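PDB 5VHV: alkylpurine DNA glycosylase AlkC from Pseudomonas fluorescens, which excises alkylated purine bases from DNA as the first step of base excision repair, without flipping the damaged nucleotide out of the helix. Local coordinates for residues L107-F110 against T111-S115; V146-L149 against A150-S154; I177-H180 against L181-D184. All coordinates share one frame; numbering follows the deposited sequence.

In the fold
The three contacts follow one another in the helical DNA alkylation repair region: at the end of helix 100-110, along helix 144-152 and at the end of helix 175-181. Interaction 2 lies between the others, about 11 Å from each between centres, whereas the centres of interactions 1 and 3 are about 20 Å apart, without touching. Thr-111 OG1 packs on Leu-149 CD2 at 3.7 Å, joining 1 to 2; a 2.7 Å salt bridge from Arg-147 NE to Asp-184 OD2 joins 2 to 3. Interaction 2 lies about 3 Å from the DNA at nearest atoms, Arg-148 pairing with a phosphate. Gly-114 is about 4 Å and Arg-148 about 6 Å from the bound polyether polyol.

Interaction 1. Residues L107-F110 against T111-S115; sequences LKYF and TTFGS
The C-terminal end of helix 100-110 is where Tyr-109 and Phe-113 meet, as the chain leaves for the loop before helix 119-126. Phe-113 CE2 sits over one face of the Tyr-109 ring, toward its rim and 3.6 Å from Tyr-109 CZ. The rings are oblique, their planes 50° apart. Tyr-109 reaches this place with CG anti to its backbone N (chi1 171°); its hydroxyl is hydrogen-bonded to Tyr-73 O, and the Tyr-73 ring stacks on the Tyr-109 ring. At the edge of the Phe-113 ring, near its plane, lie the carbonyl oxygens of Tyr-109 and Phe-110.

Thr-111 N keeps an i+4 bond to Leu-107 O (2.9 Å). Phe-110 O takes two N-H groups: Phe-113 N at 2.9 Å, standing well above the carbonyl plane, and Gly-114 N, more weakly, at 3.3 Å. Thr-111 turns its methyl CG2 to Lys-108 O (3.5 Å), while its OG1 accepts from Ala-116 N in the following loop. Lys-108 runs along Val-146 of helix 144-152 to a salt bridge with Asp-141. One carbonyl shared between an i+3 and a weaker i+4 N-H is typical of a helix C-terminus unwinding into an interhelical loop.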
loop_
_atom_site.group_PDB
_atom_site.type_symbol
_atom_site.label_atom_id
_atom_site.label_comp_id
_atom_site.label_asym_id
_atom_site.label_seq_id
_atom_site.Cartn_x
_atom_site.Cartn_y
_atom_site.Cartn_z
ATOM N N LEU A 107 17.119 7.173 12.224
ATOM C CA LEU A 107 16.039 6.553 11.458
ATOM C C LEU A 107 16.464 5.186 10.949
ATOM O O LEU A 107 15.668 4.235 10.931
ATOM C CB LEU A 107 15.613 7.450 10.287
ATOM C CG LEU A 107 14.960 8.791 10.636
ATOM C CD1 LEU A 107 14.567 9.556 9.344
ATOM C CD2 LEU A 107 13.762 8.627 11.540
ATOM N N LYS A 108 17.729 5.061 10.550
ATOM C CA LYS A 108 18.193 3.773 10.044
ATOM C C LYS A 108 18.151 2.724 11.148
ATOM O O LYS A 108 17.840 1.551 10.902
ATOM C CB LYS A 108 19.612 3.903 9.500
ATOM C CG LYS A 108 20.168 2.615 8.922
ATOM C CD LYS A 108 21.655 2.745 8.579
ATOM C CE LYS A 108 22.184 1.401 8.121
ATOM N NZ LYS A 108 23.611 1.460 7.685
ATOM N N TYR A 109 18.475 3.135 12.368
ATOM C CA TYR A 109 18.406 2.237 13.520
ATOM C C TYR A 109 16.959 1.912 13.889
ATOM O O TYR A 109 16.596 0.741 14.062
ATOM C CB TYR A 109 19.123 2.883 14.700
ATOM C CG TYR A 109 18.944 2.155 16.015
ATOM C CD1 TYR A 109 19.698 1.034 16.310
ATOM C CD2 TYR A 109 18.013 2.591 16.953
ATOM C CE1 TYR A 109 19.550 0.362 17.536
ATOM C CE2 TYR A 109 17.855 1.932 18.167
ATOM C CZ TYR A 109 18.638 0.834 18.454
ATOM O OH TYR A 109 18.473 0.165 19.658
ATOM N N PHE A 110 16.123 2.940 14.041
ATOM C CA PHE A 110 14.737 2.730 14.483
ATOM C C PHE A 110 13.887 1.959 13.473
ATOM O O PHE A 110 12.920 1.293 13.869
ATOM C CB PHE A 110 14.056 4.072 14.774
ATOM C CG PHE A 110 14.533 4.773 16.033
ATOM C CD1 PHE A 110 14.781 4.071 17.207
ATOM C CD2 PHE A 110 14.684 6.155 16.040
ATOM C CE1 PHE A 110 15.208 4.739 18.354
ATOM C CE2 PHE A 110 15.090 6.838 17.194
ATOM C CZ PHE A 110 15.367 6.130 18.342
ATOM N N THR A 111 14.194 2.050 12.174
ATOM C CA THR A 111 13.285 1.492 11.180
ATOM C C THR A 111 13.167 -0.031 11.304
ATOM O O THR A 111 12.126 -0.591 10.928
ATOM C CB THR A 111 13.715 1.906 9.761
ATOM O OG1 THR A 111 12.586 1.834 8.878
ATOM C CG2 THR A 111 14.835 1.037 9.213
ATOM N N THR A 112 14.177 -0.710 11.860
ATOM C CA THR A 112 14.052 -2.153 12.071
ATOM C C THR A 112 13.061 -2.508 13.180
ATOM O O THR A 112 12.509 -3.616 13.186
ATOM C CB THR A 112 15.423 -2.766 12.387
ATOM O OG1 THR A 112 15.902 -2.293 13.655
ATOM C CG2 THR A 112 16.448 -2.403 11.313
ATOM N N PHE A 113 12.804 -1.602 14.107
ATOM C CA PHE A 113 11.867 -1.846 15.199
ATOM C C PHE A 113 10.436 -1.534 14.809
ATOM O O PHE A 113 9.500 -2.041 15.430
ATOM C CB PHE A 113 12.271 -0.987 16.410
ATOM C CG PHE A 113 13.605 -1.362 16.972
ATOM C CD1 PHE A 113 13.701 -2.367 17.918
ATOM C CD2 PHE A 113 14.775 -0.757 16.512
ATOM C CE1 PHE A 113 14.922 -2.744 18.431
ATOM C CE2 PHE A 113 16.003 -1.129 17.026
ATOM C CZ PHE A 113 16.084 -2.127 17.979
ATOM N N GLY A 114 10.244 -0.706 13.804
ATOM C CA GLY A 114 8.943 -0.586 13.198
ATOM C C GLY A 114 9.103 -0.187 11.754
ATOM O O GLY A 114 9.294 -1.019 10.853
ATOM N N SER A 115 9.048 1.118 11.541
ATOM C CA SER A 115 9.277 1.676 10.221
ATOM C C SER A 115 9.455 3.185 10.297
ATOM O O SER A 115 8.639 3.872 10.911
ATOM C CB SER A 115 8.112 1.362 9.295
ATOM O OG SER A 115 8.282 2.069 8.080
#

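Interaction 2. Residues V146-L149 against A150-S154; sequences VRRL and ASEGS
Val-146 to Gly-153 are joined by successive i to i+4 backbone bonds, among them Glu-152 N to Arg-148 O at 2.8 Å, Ala-150 N to Val-146 O and Gly-153 N to Leu-149 O, with a weaker link from Ser-151 N to Arg-147 O.

One turn apart on this helix, Arg-148 and Glu-152 lay their flat ends one over the other. The Glu-152 methylene CG lies over one face of the guanidinium, toward its rim and 3.5 Å from both Arg-148 CZ and NH1, and the guanidinium and carboxylate planes are only 16° apart. Both chains leave with CG anti to the backbone N and then bend at chi2 (-88° in Arg-148, 75° in Glu-152), which brings the two groups face to face. Because of this stacking no N-H points at the carboxylate: Arg-148 NH2 and Glu-152 OE2 form a long salt bridge of 3.8 Å, by charge alone. A water spans the gap, accepting from Arg-148 NH2 and lying 2.7 Å from Glu-152 OE2.

Arg-148 also has partners beyond the helix: NH1 forms a salt bridge with Glu-117 and NH2 one with a DNA phosphate. Glu-152 is held by Ser-192 and Arg-155 and packs on a DNA sugar. Further along, Ser-154 OG donates to the carbonyl of the residue four earlier, Ala-150 O, at 2.8 Å and in the carbonyl plane. A stacked i, i+4 arginine-glutamate pair, its arginine fixed by a second acidic residue, is here part of the DNA phosphate-binding surface of the glycosylase.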
loop_
_atom_site.group_PDB
_atom_site.type_symbol
_atom_site.label_atom_id
_atom_site.label_comp_id
_atom_site.label_asym_id
_atom_site.label_seq_id
_atom_site.Cartn_x
_atom_site.Cartn_y
_atom_site.Cartn_z
ATOM N N VAL A 146 16.243 -1.777 5.858
ATOM C CA VAL A 146 16.774 -0.495 5.420
ATOM C C VAL A 146 16.547 -0.306 3.920
ATOM O O VAL A 146 16.178 0.781 3.465
ATOM C CB VAL A 146 18.261 -0.414 5.827
ATOM C CG1 VAL A 146 18.941 0.867 5.300
ATOM C CG2 VAL A 146 18.379 -0.515 7.363
ATOM N N ARG A 147 16.716 -1.362 3.127
ATOM C CA ARG A 147 16.417 -1.267 1.702
ATOM C C ARG A 147 14.942 -0.987 1.480
ATOM O O ARG A 147 14.576 -0.178 0.615
ATOM C CB ARG A 147 16.823 -2.549 0.985
ATOM C CG ARG A 147 18.341 -2.825 1.038
ATOM C CD ARG A 147 18.785 -3.805 -0.026
ATOM N NE ARG A 147 18.070 -5.096 -0.009
ATOM C CZ ARG A 147 18.293 -6.064 0.879
ATOM N NH1 ARG A 147 19.189 -5.906 1.850
ATOM N NH2 ARG A 147 17.608 -7.196 0.795
ATOM N N ARG A 148 14.079 -1.639 2.257
ATOM C CA ARG A 148 12.646 -1.424 2.100
ATOM C C ARG A 148 12.265 0.018 2.405
ATOM O O ARG A 148 11.427 0.614 1.712
ATOM C CB ARG A 148 11.887 -2.420 2.987
ATOM C CG ARG A 148 10.370 -2.435 2.781
ATOM C CD ARG A 148 9.636 -1.412 3.658
ATOM N NE ARG A 148 8.194 -1.661 3.609
ATOM C CZ ARG A 148 7.275 -0.982 4.287
ATOM N NH1 ARG A 148 7.635 0.016 5.100
ATOM N NH2 ARG A 148 5.987 -1.324 4.158
ATOM N N LEU A 149 12.876 0.606 3.437
ATOM C CA LEU A 149 12.656 2.016 3.737
ATOM C C LEU A 149 12.998 2.906 2.538
ATOM O O LEU A 149 12.296 3.889 2.258
ATOM C CB LEU A 149 13.495 2.408 4.953
ATOM C CG LEU A 149 13.523 3.867 5.396
ATOM C CD1 LEU A 149 12.091 4.326 5.739
ATOM C CD2 LEU A 149 14.438 4.054 6.610
ATOM N N ALA A 150 14.104 2.609 1.854
ATOM C CA ALA A 150 14.534 3.427 0.718
ATOM C C ALA A 150 13.451 3.503 -0.361
ATOM O O ALA A 150 13.198 4.575 -0.928
ATOM C CB ALA A 150 15.836 2.855 0.143
ATOM N N SER A 151 12.767 2.379 -0.614
ATOM C CA SER A 151 11.700 2.302 -1.605
ATOM C C SER A 151 10.366 2.819 -1.073
ATOM O O SER A 151 9.641 3.524 -1.785
ATOM C CB SER A 151 11.524 0.851 -2.056
ATOM O OG SER A 151 10.399 0.746 -2.925
ATOM N N GLU A 152 10.010 2.456 0.156
ATOM C CA GLU A 152 8.688 2.779 0.681
ATOM C C GLU A 152 8.602 4.236 1.123
ATOM O O GLU A 152 7.601 4.914 0.859
ATOM C CB GLU A 152 8.358 1.844 1.844
ATOM C CG GLU A 152 6.901 1.891 2.298
ATOM C CD GLU A 152 5.959 1.174 1.353
ATOM O OE1 GLU A 152 6.454 0.560 0.371
ATOM O OE2 GLU A 152 4.731 1.233 1.581
ATOM N N GLY A 153 9.650 4.743 1.773
ATOM C CA GLY A 153 9.626 6.114 2.253
ATOM C C GLY A 153 9.605 7.139 1.149
ATOM O O GLY A 153 9.152 8.265 1.375
ATOM N N SER A 154 10.106 6.781 -0.032
ATOM C CA SER A 154 10.185 7.699 -1.152
ATOM C C SER A 154 8.975 7.590 -2.069
ATOM O O SER A 154 8.943 8.253 -3.105
ATOM C CB SER A 154 11.481 7.447 -1.930
ATOM O OG SER A 154 11.530 6.140 -2.508
HETATM O O HOH W 1 4.124 0.846 4.169
#

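Interaction 3. Residues I177-H180 against L181-D184; sequences ILDH and LKAD
Asp-179 and Lys-182 lie side by side and point the same way, the ammonium gripping both side chain and backbone of the aspartate. Lys-182 NZ is 2.8 Å from Asp-179 OD1 in a hydrogen-bonded salt bridge, which it enters from above the carboxylate plane, and 3.2 Å from Asp-179 O. The lysine begins with CG between its backbone N and carbonyl carbon (chi1 71°), runs extended past Asp-179 O, and bends only at chi4 (-69°), folding NZ back over the last turn.

On the inner side, Leu-181 sets CG against Ile-177 O at 3.3 Å, and its CD1 lies 4.1 Å from Ile-177 CG2; the two side chains run alongside each other. Leu-181 N bonds to Leu-178 O at 3.1 Å, from above the carbonyl plane, and only weakly to Ile-177 O.

Two waters reach His-180 O. One accepts from Ala-183 N, the other donates to Asp-184 OD2 at 2.6 Å, so the departing chain is tied back through solvent. Asp-184 N also closes a turn onto Leu-181 O. Outside this shell, Leu-181 is covered by Val-193 of helix 187-201 and by Arg-147, while Asp-184 OD1 accepts from Ser-186 N and OD2 is also paired with Arg-147 of helix 144-152. The aspartate-lysine clasp and the water-bridged turn together make the connection from helix 175-181 to helix 187-201 in the alpha-helical repair domain.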
loop_
_atom_site.group_PDB
_atom_site.type_symbol
_atom_site.label_atom_id
_atom_site.label_comp_id
_atom_site.label_asym_id
_atom_site.label_seq_id
_atom_site.Cartn_x
_atom_site.Cartn_y
_atom_site.Cartn_z
ATOM N N ILE A 177 17.118 4.017 -7.192
ATOM C CA ILE A 177 16.724 3.218 -6.035
ATOM C C ILE A 177 15.947 2.002 -6.492
ATOM O O ILE A 177 16.260 0.865 -6.118
ATOM C CB ILE A 177 15.908 4.057 -5.038
ATOM C CG1 ILE A 177 16.831 5.067 -4.359
ATOM C CG2 ILE A 177 15.208 3.145 -4.006
ATOM C CD1 ILE A 177 16.125 6.079 -3.519
ATOM N N LEU A 178 14.923 2.220 -7.326
ATOM C CA LEU A 178 14.096 1.100 -7.729
ATOM C C LEU A 178 14.885 0.133 -8.607
ATOM O O LEU A 178 14.695 -1.091 -8.517
ATOM C CB LEU A 178 12.842 1.604 -8.439
ATOM C CG LEU A 178 11.984 2.590 -7.636
ATOM C CD1 LEU A 178 10.809 3.062 -8.478
ATOM C CD2 LEU A 178 11.524 1.998 -6.332
ATOM N N ASP A 179 15.800 0.652 -9.430
ATOM C CA ASP A 179 16.597 -0.225 -10.282
ATOM C C ASP A 179 17.481 -1.144 -9.453
ATOM O O ASP A 179 17.659 -2.320 -9.805
ATOM C CB ASP A 179 17.448 0.607 -11.254
ATOM C CG ASP A 179 18.242 -0.258 -12.229
ATOM O OD1 ASP A 179 17.617 -1.043 -12.974
ATOM O OD2 ASP A 179 19.485 -0.131 -12.237
ATOM N N HIS A 180 18.065 -0.623 -8.363
ATOM C CA HIS A 180 18.908 -1.447 -7.507
ATOM C C HIS A 180 18.116 -2.582 -6.876
ATOM O O HIS A 180 18.697 -3.608 -6.510
ATOM C CB HIS A 180 19.541 -0.638 -6.379
ATOM C CG HIS A 180 20.593 0.333 -6.816
ATOM N ND1 HIS A 180 20.789 1.544 -6.184
ATOM C CD2 HIS A 180 21.529 0.263 -7.791
ATOM C CE1 HIS A 180 21.787 2.186 -6.764
ATOM N NE2 HIS A 180 22.255 1.430 -7.741
ATOM N N LEU A 181 16.803 -2.406 -6.708
ATOM C CA LEU A 181 15.991 -3.331 -5.926
ATOM C C LEU A 181 15.098 -4.233 -6.784
ATOM O O LEU A 181 14.328 -5.027 -6.224
ATOM C CB LEU A 181 15.140 -2.527 -4.927
ATOM C CG LEU A 181 15.911 -1.643 -3.936
ATOM C CD1 LEU A 181 14.952 -0.802 -3.053
ATOM C CD2 LEU A 181 16.821 -2.467 -3.042
ATOM N N LYS A 182 15.198 -4.163 -8.124
ATOM C CA LYS A 182 14.230 -4.815 -9.012
ATOM C C LYS A 182 14.379 -6.330 -9.044
ATOM O O LYS A 182 13.560 -7.002 -9.686
ATOM C CB LYS A 182 14.359 -4.290 -10.440
ATOM C CG LYS A 182 15.627 -4.737 -11.178
ATOM C CD LYS A 182 15.692 -4.071 -12.548
ATOM C CE LYS A 182 16.967 -4.396 -13.294
ATOM N NZ LYS A 182 18.152 -3.761 -12.664
ATOM N N ALA A 183 15.418 -6.874 -8.408
ATOM C CA ALA A 183 15.553 -8.317 -8.246
ATOM C C ALA A 183 15.903 -8.660 -6.806
ATOM O O ALA A 183 16.606 -9.636 -6.553
ATOM C CB ALA A 183 16.599 -8.889 -9.204
ATOM N N ASP A 184 15.405 -7.872 -5.853
ATOM C CA ASP A 184 15.811 -8.037 -4.463
ATOM C C ASP A 184 15.381 -9.403 -3.944
ATOM O O ASP A 184 14.306 -9.908 -4.285
ATOM C CB ASP A 184 15.209 -6.933 -3.599
ATOM C CG ASP A 184 15.979 -6.727 -2.315
ATOM O OD1 ASP A 184 15.773 -7.514 -1.368
ATOM O OD2 ASP A 184 16.814 -5.796 -2.274
HETATM O O HOH W 2 17.914 -6.074 -7.350
HETATM O O HOH W 3 18.775 -5.530 -3.889
#